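PDB 2P7O: glyoxalase family protein from Listeria monocytogenes, which catalyses the manganese-dependent hydration of the antibiotic fosfomycin, opening its epoxide ring and thereby protecting the bacterium from the drug. Local coordinates for residues Q73-S76 with E77-D80; K94-R97 with P98-Q101; F109-F112 with D113-F117; T123-R127 with L128-H132. All coordinates share one frame; numbering follows the deposited sequence.

Contact 1 (Q73-S76 with E77-D80)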
loop_
_atom_site.group_PDB
_atom_site.type_symbol
_atom_site.label_atom_id
_atom_site.label_comp_id
_atom_site.label_asym_id
_atom_site.label_seq_id
_atom_site.Cartn_x
_atom_site.Cartn_y
_atom_site.Cartn_z
ATOM N N GLN A 73 -2.338 1.128 12.481
ATOM C CA GLN A 73 -3.125 1.216 13.682
ATOM C C GLN A 73 -2.334 1.731 14.894
ATOM O O GLN A 73 -1.261 1.197 15.254
ATOM C CB GLN A 73 -3.724 -0.171 14.029
ATOM C CG GLN A 73 -4.941 -0.043 14.963
ATOM C CD GLN A 73 -5.730 -1.346 15.066
ATOM O OE1 GLN A 73 -6.205 -1.608 16.174
ATOM N NE2 GLN A 73 -5.876 -2.191 14.022
ATOM N N ILE A 74 -2.915 2.749 15.576
ATOM C CA ILE A 74 -2.333 3.181 16.864
ATOM C C ILE A 74 -3.487 3.342 17.846
ATOM O O ILE A 74 -4.677 3.264 17.475
ATOM C CB ILE A 74 -1.546 4.507 16.804
ATOM C CG1 ILE A 74 -2.408 5.644 16.200
ATOM C CG2 ILE A 74 -0.307 4.307 15.926
ATOM C CD1 ILE A 74 -1.782 7.017 16.394
ATOM N N GLN A 75 -3.101 3.564 19.116
ATOM C CA GLN A 75 -4.150 3.738 20.118
ATOM C C GLN A 75 -4.455 5.213 20.339
ATOM O O GLN A 75 -3.598 6.084 20.165
ATOM C CB GLN A 75 -3.657 3.147 21.453
ATOM C CG GLN A 75 -3.131 1.699 21.312
ATOM C CD GLN A 75 -4.317 0.854 20.870
ATOM O OE1 GLN A 75 -5.392 1.002 21.471
ATOM N NE2 GLN A 75 -4.176 0.126 19.761
ATOM N N SER A 76 -5.727 5.444 20.707
ATOM C CA SER A 76 -6.191 6.798 20.948
ATOM C C SER A 76 -5.257 7.524 21.895
ATOM O O SER A 76 -4.951 8.712 21.696
ATOM C CB SER A 76 -7.616 6.699 21.528
ATOM O OG SER A 76 -8.388 5.819 20.697
ATOM N N GLU A 77 -4.726 6.873 22.930
ATOM C CA GLU A 77 -3.877 7.646 23.842
ATOM C C GLU A 77 -2.485 7.979 23.284
ATOM O O GLU A 77 -1.712 8.650 23.999
ATOM C CB GLU A 77 -3.765 6.880 25.159
ATOM C CG GLU A 77 -5.113 6.515 25.773
ATOM C CD GLU A 77 -5.595 5.103 25.471
ATOM O OE1 GLU A 77 -5.266 4.569 24.388
ATOM O OE2 GLU A 77 -6.332 4.527 26.301
ATOM N N GLU A 78 -2.173 7.574 22.041
ATOM C CA GLU A 78 -0.860 7.913 21.467
ATOM C C GLU A 78 -0.987 8.955 20.346
ATOM O O GLU A 78 0.009 9.355 19.733
ATOM C CB GLU A 78 -0.312 6.642 20.760
ATOM C CG GLU A 78 -0.272 5.418 21.688
ATOM C CD GLU A 78 0.266 4.196 20.955
ATOM O OE1 GLU A 78 1.356 3.771 21.382
ATOM O OE2 GLU A 78 -0.314 3.718 19.939
ATOM N N VAL A 79 -2.214 9.336 19.993
ATOM C CA VAL A 79 -2.372 10.251 18.842
ATOM C C VAL A 79 -1.600 11.549 18.995
ATOM O O VAL A 79 -0.959 11.954 18.024
ATOM C CB VAL A 79 -3.861 10.605 18.641
ATOM C CG1 VAL A 79 -4.029 11.710 17.580
ATOM C CG2 VAL A 79 -4.639 9.349 18.217
ATOM N N ASP A 80 -1.714 12.254 20.109
ATOM C CA ASP A 80 -0.990 13.522 20.247
ATOM C C ASP A 80 0.523 13.353 20.222
ATOM O O ASP A 80 1.298 14.133 19.644
ATOM C CB ASP A 80 -1.471 14.249 21.546
ATOM C CG ASP A 80 -2.966 14.542 21.444
ATOM O OD1 ASP A 80 -3.387 15.316 20.544
ATOM O OD2 ASP A 80 -3.850 13.993 22.155
HETATM O O HOH W 1 -7.097 2.392 23.040
HETATM O O HOH W 2 -3.371 11.470 22.309
#
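The turn leading from strand 69-73 into helix 79-89, a strand-to-helix connection of the glyoxalase fold, is held by a two-way link between Gln75 and Glu78. The Glu78 amide donates to Gln75 O at 2.8 Å, as the chain begins to coil. The return bond runs from Gln75 N to Glu78 OE2, 2.9 Å and almost straight at 177°, meeting the oxygen on its anti side. A glutamate suits this place because its chain, extended beyond CG (chi2 180°), is long enough to reach back over the turn to a main-chain N-H. A second conformer of Glu78 is also deposited, which makes this bond less certain than the backbone one. In the conformer described, the other oxygen, OE1, is hydrogen-bonded to Met1 N of the second subunit, so one carboxylate ties the turn to the dimer interface.

The buried Ile74 and Val79 cross at about a right angle, with Ile74 CD1 4.1 Å from Val79 CG2. Water 1 bridges Gln75 OE1 and Glu77 OE1. Val79 N continues the coiling with a longer bond to Ser76 O, at 3.3 Å. That same carbonyl accepts from water 2, which also receives Asp80 N at 2.9 Å and donates to Asp80 OD2 at 2.6 Å.

Contact 2 (K94-R97 with P98-Q101)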
loop_
_atom_site.group_PDB
_atom_site.type_symbol
_atom_site.label_atom_id
_atom_site.label_comp_id
_atom_site.label_asym_id
_atom_site.label_seq_id
_atom_site.Cartn_x
_atom_site.Cartn_y
_atom_site.Cartn_z
ATOM N N LYS A 94 -1.632 17.019 7.185
ATOM C CA LYS A 94 -2.998 17.544 7.119
ATOM C C LYS A 94 -3.523 17.686 8.559
ATOM O O LYS A 94 -3.885 16.652 9.147
ATOM C CB LYS A 94 -3.902 16.634 6.272
ATOM C CG LYS A 94 -3.205 16.245 4.953
ATOM C CD LYS A 94 -4.219 15.899 3.872
ATOM C CE LYS A 94 -4.361 17.062 2.892
ATOM N NZ LYS A 94 -3.775 16.714 1.567
ATOM N N PRO A 95 -3.523 18.892 9.103
ATOM C CA PRO A 95 -3.855 19.184 10.499
ATOM C C PRO A 95 -5.233 18.702 10.949
ATOM O O PRO A 95 -6.238 18.879 10.274
ATOM C CB PRO A 95 -3.756 20.697 10.642
ATOM C CG PRO A 95 -3.078 21.207 9.415
ATOM C CD PRO A 95 -3.134 20.129 8.357
ATOM N N GLU A 96 -5.308 18.163 12.156
ATOM C CA GLU A 96 -6.568 17.639 12.670
ATOM C C GLU A 96 -7.598 18.768 12.709
ATOM O O GLU A 96 -7.208 19.915 12.949
ATOM C CB GLU A 96 -6.317 17.014 14.054
ATOM C CG GLU A 96 -7.402 16.013 14.452
ATOM C CD GLU A 96 -7.328 15.572 15.898
ATOM O OE1 GLU A 96 -7.092 16.418 16.801
ATOM O OE2 GLU A 96 -7.610 14.368 16.137
ATOM N N ARG A 97 -8.829 18.479 12.352
ATOM C CA ARG A 97 -9.930 19.447 12.419
ATOM C C ARG A 97 -10.542 19.461 13.804
ATOM O O ARG A 97 -10.246 18.567 14.611
ATOM C CB ARG A 97 -10.981 18.958 11.404
ATOM C CG ARG A 97 -10.358 18.880 10.003
ATOM C CD ARG A 97 -10.426 20.276 9.393
ATOM N NE ARG A 97 -9.880 20.284 8.047
ATOM C CZ ARG A 97 -10.482 20.579 6.907
ATOM N NH1 ARG A 97 -11.777 20.899 6.853
ATOM N NH2 ARG A 97 -9.806 20.553 5.756
ATOM N N PRO A 98 -11.429 20.376 14.147
ATOM C CA PRO A 98 -12.233 20.183 15.372
ATOM C C PRO A 98 -12.925 18.825 15.332
ATOM O O PRO A 98 -13.162 18.213 14.278
ATOM C CB PRO A 98 -13.340 21.241 15.162
ATOM C CG PRO A 98 -12.614 22.350 14.448
ATOM C CD PRO A 98 -11.774 21.614 13.417
ATOM N N ARG A 99 -13.236 18.316 16.532
ATOM C CA ARG A 99 -13.816 16.971 16.583
ATOM C C ARG A 99 -14.775 16.834 17.764
ATOM O O ARG A 99 -14.543 17.520 18.767
ATOM C CB ARG A 99 -12.661 15.954 16.753
ATOM C CG ARG A 99 -11.701 16.367 17.879
ATOM C CD ARG A 99 -10.478 15.468 17.900
ATOM N NE ARG A 99 -9.593 15.708 19.045
ATOM C CZ ARG A 99 -9.616 15.096 20.222
ATOM N NH1 ARG A 99 -10.486 14.149 20.518
ATOM N NH2 ARG A 99 -8.707 15.434 21.147
ATOM N N VAL A 100 -15.815 16.036 17.618
ATOM C CA VAL A 100 -16.735 15.756 18.705
ATOM C C VAL A 100 -16.266 14.556 19.535
ATOM O O VAL A 100 -15.410 13.776 19.109
ATOM C CB VAL A 100 -18.180 15.414 18.267
ATOM C CG1 VAL A 100 -18.801 16.543 17.452
ATOM C CG2 VAL A 100 -18.212 14.073 17.533
ATOM N N GLN A 101 -16.926 14.435 20.701
ATOM C CA GLN A 101 -16.716 13.218 21.495
ATOM C C GLN A 101 -17.138 11.922 20.796
ATOM O O GLN A 101 -18.128 11.822 20.080
ATOM C CB GLN A 101 -17.457 13.388 22.811
ATOM C CG GLN A 101 -17.122 12.322 23.840
ATOM C CD GLN A 101 -15.728 12.457 24.397
ATOM O OE1 GLN A 101 -14.892 11.600 24.114
ATOM N NE2 GLN A 101 -15.432 13.494 25.175
HETATM O O HOH W 3 -9.104 18.070 17.184
#
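Glu96 OE1 is approached by two partners: Arg99 NE forms a salt bridge with it at 3.4 Å, and water 3 donates to it at 2.6 Å. No direct hydrogen bond joins the two side chains, whose carboxylate and guanidinium planes are turned 38° apart. The water completes a small triangle: it also donates to Arg97 O at 2.9 Å, and lies at the edge of the Arg99 guanidinium, in its plane, where it accepts a weak bond from NE.

The chain here is extended, part of the long loop between strand 93-94 and strand 106-110 of one of the mixed sheets of the glyoxalase fold. Pro98 suits such a run, since its ring holds phi at -53°. Arg99 then swings back: with CG between the backbone N and the carbonyl carbon (chi1 49°) and the chain straight from there to NE, its CD comes to 3.5 Å from Glu96 OE2. That oxygen forms the other salt bridge of the carboxylate, to Arg105 NE, so two arginines gather round one acid. Arg97 packs against Tyr131.

Contact 3 (F109-F112 with D113-F117)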
loop_
_atom_site.group_PDB
_atom_site.type_symbol
_atom_site.label_atom_id
_atom_site.label_comp_id
_atom_site.label_asym_id
_atom_site.label_seq_id
_atom_site.Cartn_x
_atom_site.Cartn_y
_atom_site.Cartn_z
ATOM N N PHE A 109 -0.493 12.371 6.835
ATOM C CA PHE A 109 0.761 13.081 6.625
ATOM C C PHE A 109 1.533 12.424 5.488
ATOM O O PHE A 109 1.262 11.286 5.057
ATOM C CB PHE A 109 1.611 13.107 7.917
ATOM C CG PHE A 109 1.925 11.706 8.442
ATOM C CD1 PHE A 109 3.166 11.106 8.327
ATOM C CD2 PHE A 109 0.931 11.008 9.086
ATOM C CE1 PHE A 109 3.417 9.834 8.816
ATOM C CE2 PHE A 109 1.138 9.750 9.627
ATOM C CZ PHE A 109 2.386 9.182 9.520
ATOM N N TYR A 110 2.454 13.132 4.861
ATOM C CA TYR A 110 3.160 12.577 3.702
ATOM C C TYR A 110 4.581 12.215 4.094
ATOM O O TYR A 110 5.000 12.680 5.152
ATOM C CB TYR A 110 3.318 13.658 2.581
ATOM C CG TYR A 110 1.959 14.090 2.094
ATOM C CD1 TYR A 110 1.257 15.047 2.847
ATOM C CD2 TYR A 110 1.365 13.506 0.978
ATOM C CE1 TYR A 110 -0.001 15.447 2.429
ATOM C CE2 TYR A 110 0.077 13.919 0.587
ATOM C CZ TYR A 110 -0.579 14.858 1.325
ATOM O OH TYR A 110 -1.824 15.289 0.933
ATOM N N ASP A 111 5.261 11.426 3.253
ATOM C CA ASP A 111 6.695 11.224 3.531
ATOM C C ASP A 111 7.487 12.288 2.772
ATOM O O ASP A 111 6.966 13.398 2.594
ATOM C CB ASP A 111 7.202 9.826 3.205
ATOM C CG ASP A 111 6.952 9.399 1.762
ATOM O OD1 ASP A 111 7.385 8.254 1.412
ATOM O OD2 ASP A 111 6.388 10.191 1.002
ATOM N N PHE A 112 8.671 11.936 2.308
ATOM C CA PHE A 112 9.453 12.919 1.539
ATOM C C PHE A 112 9.266 12.690 0.045
ATOM O O PHE A 112 9.951 13.345 -0.739
ATOM C CB PHE A 112 10.937 12.750 1.894
ATOM C CG PHE A 112 11.269 13.079 3.346
ATOM C CD1 PHE A 112 11.707 12.141 4.269
ATOM C CD2 PHE A 112 11.145 14.388 3.798
ATOM C CE1 PHE A 112 11.996 12.490 5.572
ATOM C CE2 PHE A 112 11.425 14.739 5.109
ATOM C CZ PHE A 112 11.889 13.798 6.008
ATOM N N ASP A 113 8.349 11.793 -0.341
ATOM C CA ASP A 113 8.235 11.433 -1.770
ATOM C C ASP A 113 6.765 11.378 -2.188
ATOM O O ASP A 113 6.399 10.524 -3.040
ATOM C CB ASP A 113 8.876 10.035 -1.958
ATOM C CG ASP A 113 10.379 10.146 -1.712
ATOM O OD1 ASP A 113 11.123 10.551 -2.639
ATOM O OD2 ASP A 113 10.848 9.880 -0.577
ATOM N N ASN A 114 5.934 12.277 -1.627
ATOM C CA ASN A 114 4.533 12.311 -2.048
ATOM C C ASN A 114 3.753 11.027 -1.858
ATOM O O ASN A 114 2.693 10.875 -2.477
ATOM C CB ASN A 114 4.325 12.809 -3.481
ATOM C CG ASN A 114 4.604 14.303 -3.605
ATOM O OD1 ASN A 114 4.646 14.806 -4.738
ATOM N ND2 ASN A 114 4.852 14.992 -2.511
ATOM N N HIS A 115 4.097 10.185 -0.902
ATOM C CA HIS A 115 3.215 9.105 -0.454
ATOM C C HIS A 115 2.397 9.579 0.764
ATOM O O HIS A 115 2.963 9.980 1.806
ATOM C CB HIS A 115 4.103 7.951 0.058
ATOM C CG HIS A 115 4.996 7.306 -0.944
ATOM N ND1 HIS A 115 6.376 7.387 -0.956
ATOM C CD2 HIS A 115 4.679 6.437 -1.951
ATOM C CE1 HIS A 115 6.846 6.684 -1.996
ATOM N NE2 HIS A 115 5.830 6.085 -2.603
ATOM N N LEU A 116 1.081 9.386 0.743
ATOM C CA LEU A 116 0.200 9.637 1.886
ATOM C C LEU A 116 0.155 8.448 2.850
ATOM O O LEU A 116 0.022 7.283 2.470
ATOM C CB LEU A 116 -1.183 9.935 1.331
ATOM C CG LEU A 116 -2.193 10.388 2.404
ATOM C CD1 LEU A 116 -1.739 11.672 3.098
ATOM C CD2 LEU A 116 -3.503 10.618 1.678
ATOM N N PHE A 117 0.308 8.799 4.134
ATOM C CA PHE A 117 0.238 7.789 5.189
ATOM C C PHE A 117 -0.779 8.278 6.215
ATOM O O PHE A 117 -1.123 9.467 6.297
ATOM C CB PHE A 117 1.573 7.727 5.952
ATOM C CG PHE A 117 2.630 6.923 5.198
ATOM C CD1 PHE A 117 3.610 7.556 4.439
ATOM C CD2 PHE A 117 2.637 5.540 5.240
ATOM C CE1 PHE A 117 4.585 6.841 3.736
ATOM C CE2 PHE A 117 3.590 4.787 4.558
ATOM C CZ PHE A 117 4.587 5.449 3.823
HETATM O O HOH W 4 6.219 14.444 0.116
HETATM O O HOH W 5 10.058 9.181 1.724
HETATM O O HOH W 6 11.852 13.289 -2.556
#
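Asp111 takes three N-H groups from the turn and the start of the returning limb of a beta hairpin, two on OD2 and one on OD1. Asp113 N reaches OD2 at 2.9 Å, closing an Asx turn, while His115 N meets the same oxygen at 3.0 Å from the opposite face of the carboxylate. OD1 offers its syn lone pair to His115 ND1, 2.7 Å away, with carboxylate and ring planes 67° apart. Holding Asp111 CG between the backbone N and the carbonyl carbon (chi1 56°) turns the acid inward over the turn, where its short side chain serves main-chain amides. His115 NE2 is hydrogen-bonded to Asn68 OD1 of the second subunit; since both ring nitrogens face acceptor oxygens, the ring is probably protonated on both.

The main chain is paired as well: Asp111 N donates to His115 O at 3.1 Å, and Phe109 with Phe117 is a hydrogen-bonded pair. Water 4 links Asp111 O to Asn114 N. Asp113 OD1 accepts from Lys13 N.

An aliphatic carbon lies over one face of each of two rings: Phe117 CB over that of Phe109, 4.1 Å from its centroid, and Leu116 CD1 over that of Tyr110. The hairpin joins strands 106-110 and 116-120; Phe109 packs on Phe21 of helix 15-26 and Ile86 of helix 79-89, while Phe117 and His115 lie against Leu10 of strand 4-12.

Contact 4 (T123-R127 with L128-H132). With MN (manganese (II) ion), chain C.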
loop_
_atom_site.group_PDB
_atom_site.type_symbol
_atom_site.label_atom_id
_atom_site.label_comp_id
_atom_site.label_asym_id
_atom_site.label_seq_id
_atom_site.Cartn_x
_atom_site.Cartn_y
_atom_site.Cartn_z
ATOM N N THR A 123 -12.239 3.219 15.599
ATOM C CA THR A 123 -13.047 2.379 14.743
ATOM C C THR A 123 -12.604 2.469 13.291
ATOM O O THR A 123 -12.361 3.552 12.743
ATOM C CB THR A 123 -14.518 2.779 14.874
ATOM O OG1 THR A 123 -14.921 2.708 16.268
ATOM C CG2 THR A 123 -15.432 1.862 14.090
ATOM N N LEU A 124 -12.548 1.316 12.598
ATOM C CA LEU A 124 -12.193 1.312 11.193
ATOM C C LEU A 124 -13.224 2.006 10.312
ATOM O O LEU A 124 -14.353 1.533 10.234
ATOM C CB LEU A 124 -12.025 -0.164 10.738
ATOM C CG LEU A 124 -11.559 -0.360 9.280
ATOM C CD1 LEU A 124 -10.157 0.255 9.149
ATOM C CD2 LEU A 124 -11.493 -1.821 8.827
ATOM N N GLU A 125 -12.740 2.988 9.556
ATOM C CA GLU A 125 -13.524 3.687 8.533
ATOM C C GLU A 125 -12.509 4.519 7.739
ATOM O O GLU A 125 -11.397 4.736 8.257
ATOM C CB GLU A 125 -14.550 4.584 9.255
ATOM C CG GLU A 125 -13.796 5.547 10.174
ATOM C CD GLU A 125 -14.744 6.243 11.159
ATOM O OE1 GLU A 125 -15.982 6.127 10.972
ATOM O OE2 GLU A 125 -14.239 6.838 12.143
ATOM N N GLU A 126 -12.921 5.019 6.564
ATOM C CA GLU A 126 -12.023 5.920 5.841
ATOM C C GLU A 126 -12.438 7.344 6.211
ATOM O O GLU A 126 -13.610 7.703 6.096
ATOM C CB GLU A 126 -12.261 5.640 4.353
ATOM C CG GLU A 126 -11.405 6.487 3.415
ATOM C CD GLU A 126 -9.993 6.641 3.987
ATOM O OE1 GLU A 126 -9.362 5.616 4.240
ATOM O OE2 GLU A 126 -9.490 7.792 4.173
ATOM N N ARG A 127 -11.449 8.135 6.567
ATOM C CA ARG A 127 -11.702 9.455 7.134
ATOM C C ARG A 127 -11.329 10.619 6.228
ATOM O O ARG A 127 -11.341 11.775 6.638
ATOM C CB ARG A 127 -11.008 9.459 8.506
ATOM C CG ARG A 127 -11.625 8.383 9.412
ATOM C CD ARG A 127 -10.920 8.364 10.783
ATOM N NE ARG A 127 -11.509 7.454 11.751
ATOM C CZ ARG A 127 -10.846 6.975 12.812
ATOM N NH1 ARG A 127 -9.571 7.316 13.060
ATOM N NH2 ARG A 127 -11.521 6.178 13.661
ATOM N N LEU A 128 -11.013 10.385 4.961
ATOM C CA LEU A 128 -10.629 11.463 4.043
ATOM C C LEU A 128 -11.691 12.562 3.981
ATOM O O LEU A 128 -11.334 13.729 3.771
ATOM C CB LEU A 128 -10.414 11.008 2.588
ATOM C CG LEU A 128 -10.258 12.094 1.521
ATOM C CD1 LEU A 128 -8.807 12.550 1.412
ATOM C CD2 LEU A 128 -10.737 11.713 0.118
ATOM N N LYS A 129 -12.951 12.157 4.071
ATOM C CA LYS A 129 -14.010 13.169 3.852
ATOM C C LYS A 129 -13.941 14.281 4.900
ATOM O O LYS A 129 -14.473 15.362 4.711
ATOM C CB LYS A 129 -15.384 12.507 3.944
ATOM C CG LYS A 129 -15.625 11.812 5.275
ATOM C CD LYS A 129 -17.031 11.216 5.373
ATOM C CE LYS A 129 -17.050 10.130 6.435
ATOM N NZ LYS A 129 -17.150 8.782 5.798
ATOM N N ARG A 130 -13.319 13.989 6.050
ATOM C CA ARG A 130 -13.210 14.961 7.107
ATOM C C ARG A 130 -12.403 16.196 6.700
ATOM O O ARG A 130 -12.490 17.201 7.406
ATOM C CB ARG A 130 -12.480 14.336 8.299
ATOM C CG ARG A 130 -13.347 13.233 8.935
ATOM C CD ARG A 130 -12.613 12.867 10.254
ATOM N NE ARG A 130 -13.288 11.746 10.923
ATOM C CZ ARG A 130 -12.734 11.067 11.918
ATOM N NH1 ARG A 130 -11.507 11.403 12.368
ATOM N NH2 ARG A 130 -13.393 10.054 12.485
ATOM N N TYR A 131 -11.622 16.065 5.635
ATOM C CA TYR A 131 -10.719 17.131 5.221
ATOM C C TYR A 131 -11.252 17.797 3.953
ATOM O O TYR A 131 -10.522 18.198 3.046
ATOM C CB TYR A 131 -9.287 16.624 5.023
ATOM C CG TYR A 131 -8.743 15.940 6.246
ATOM C CD1 TYR A 131 -9.156 14.669 6.604
ATOM C CD2 TYR A 131 -7.838 16.578 7.087
ATOM C CE1 TYR A 131 -8.670 14.046 7.735
ATOM C CE2 TYR A 131 -7.337 15.938 8.217
ATOM C CZ TYR A 131 -7.748 14.677 8.553
ATOM O OH TYR A 131 -7.258 14.018 9.684
ATOM N N HIS A 132 -12.582 17.886 3.934
ATOM C CA HIS A 132 -13.293 18.510 2.823
ATOM C C HIS A 132 -14.163 19.632 3.389
ATOM O O HIS A 132 -14.285 20.667 2.701
ATOM C CB HIS A 132 -14.095 17.451 2.076
HETATM MN MN MN C . -7.823 5.800 5.607
HETATM O O HOH W 7 -9.103 6.421 7.275
HETATM O O HOH W 8 -13.885 9.256 3.576
#
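Arg127 and Arg130 run side by side in the C-terminal tail, pointing the same way, with guanidinium planes 13° apart. Along Arg127, CB lies 4.0 Å from Arg130 NE, CG passes near Arg130 CZ, and CD sits over one face of the Arg130 guanidinium, 3.4 Å from CZ. Arg127 NE gives Glu125 OE2 a bond of 2.8 Å along its anti lone pair, and NH2 adds a poorer one to the same oxygen at 3.2 Å, a side-on grip by two nitrogens. At the tip, NH1 bonds Ser106 OG and Ala121 O. Arginine fits because its straight chain offers methylenes that pack over the neighbouring guanidinium and several N-H groups beyond them.

Glu125 OE2 also forms a salt bridge with Arg130 NH2 at 3.3 Å. This shared anion lets two like charges lie close; Arg130 NE forms a salt bridge with Glu103, and NH1 bonds Gly104 O. The backbone turns with them, Arg130 N donating to Arg127 O as the 3-10 segment 128-130 starts.

Glu126 carries the metal ligand. Its OE1 binds manganese at 2.1 Å and accepts from Thr9 OG1 of the second subunit, while OE2 accepts from Leu128 N at 3.1 Å and from Tyr108 OH, which fixes the carboxylate's rotation. His69 and Glu118 of the same chain, with His7 of the second subunit, complete the protein ligands, and water 7 is bound at 2.2 Å. With five ligand atoms the ion could take a further one, or exchange the water, if fosfomycin binds it directly as in related enzymes.

From the N terminus the four contacts follow in series, none nested in or crossing another. Contact 1 closes the turn from strand 69-73 into helix 79-89, and contact 2 braces a short part of the loop between strand 93-94 and strand 106-110. Contact 3 closes the hairpin of strands 106-110 and 116-120; contact 4 coils the tail beyond it, bringing a ligand to the manganese. Contacts 2 and 3 meet where Lys94 NZ probably bonds Tyr110 OH, joining neighbouring strands of one sheet. Contacts 2 and 4 pack together, with Tyr131 against Lys94, Pro95 and Arg97. Contacts 1, 3 and 4 also reach the second subunit.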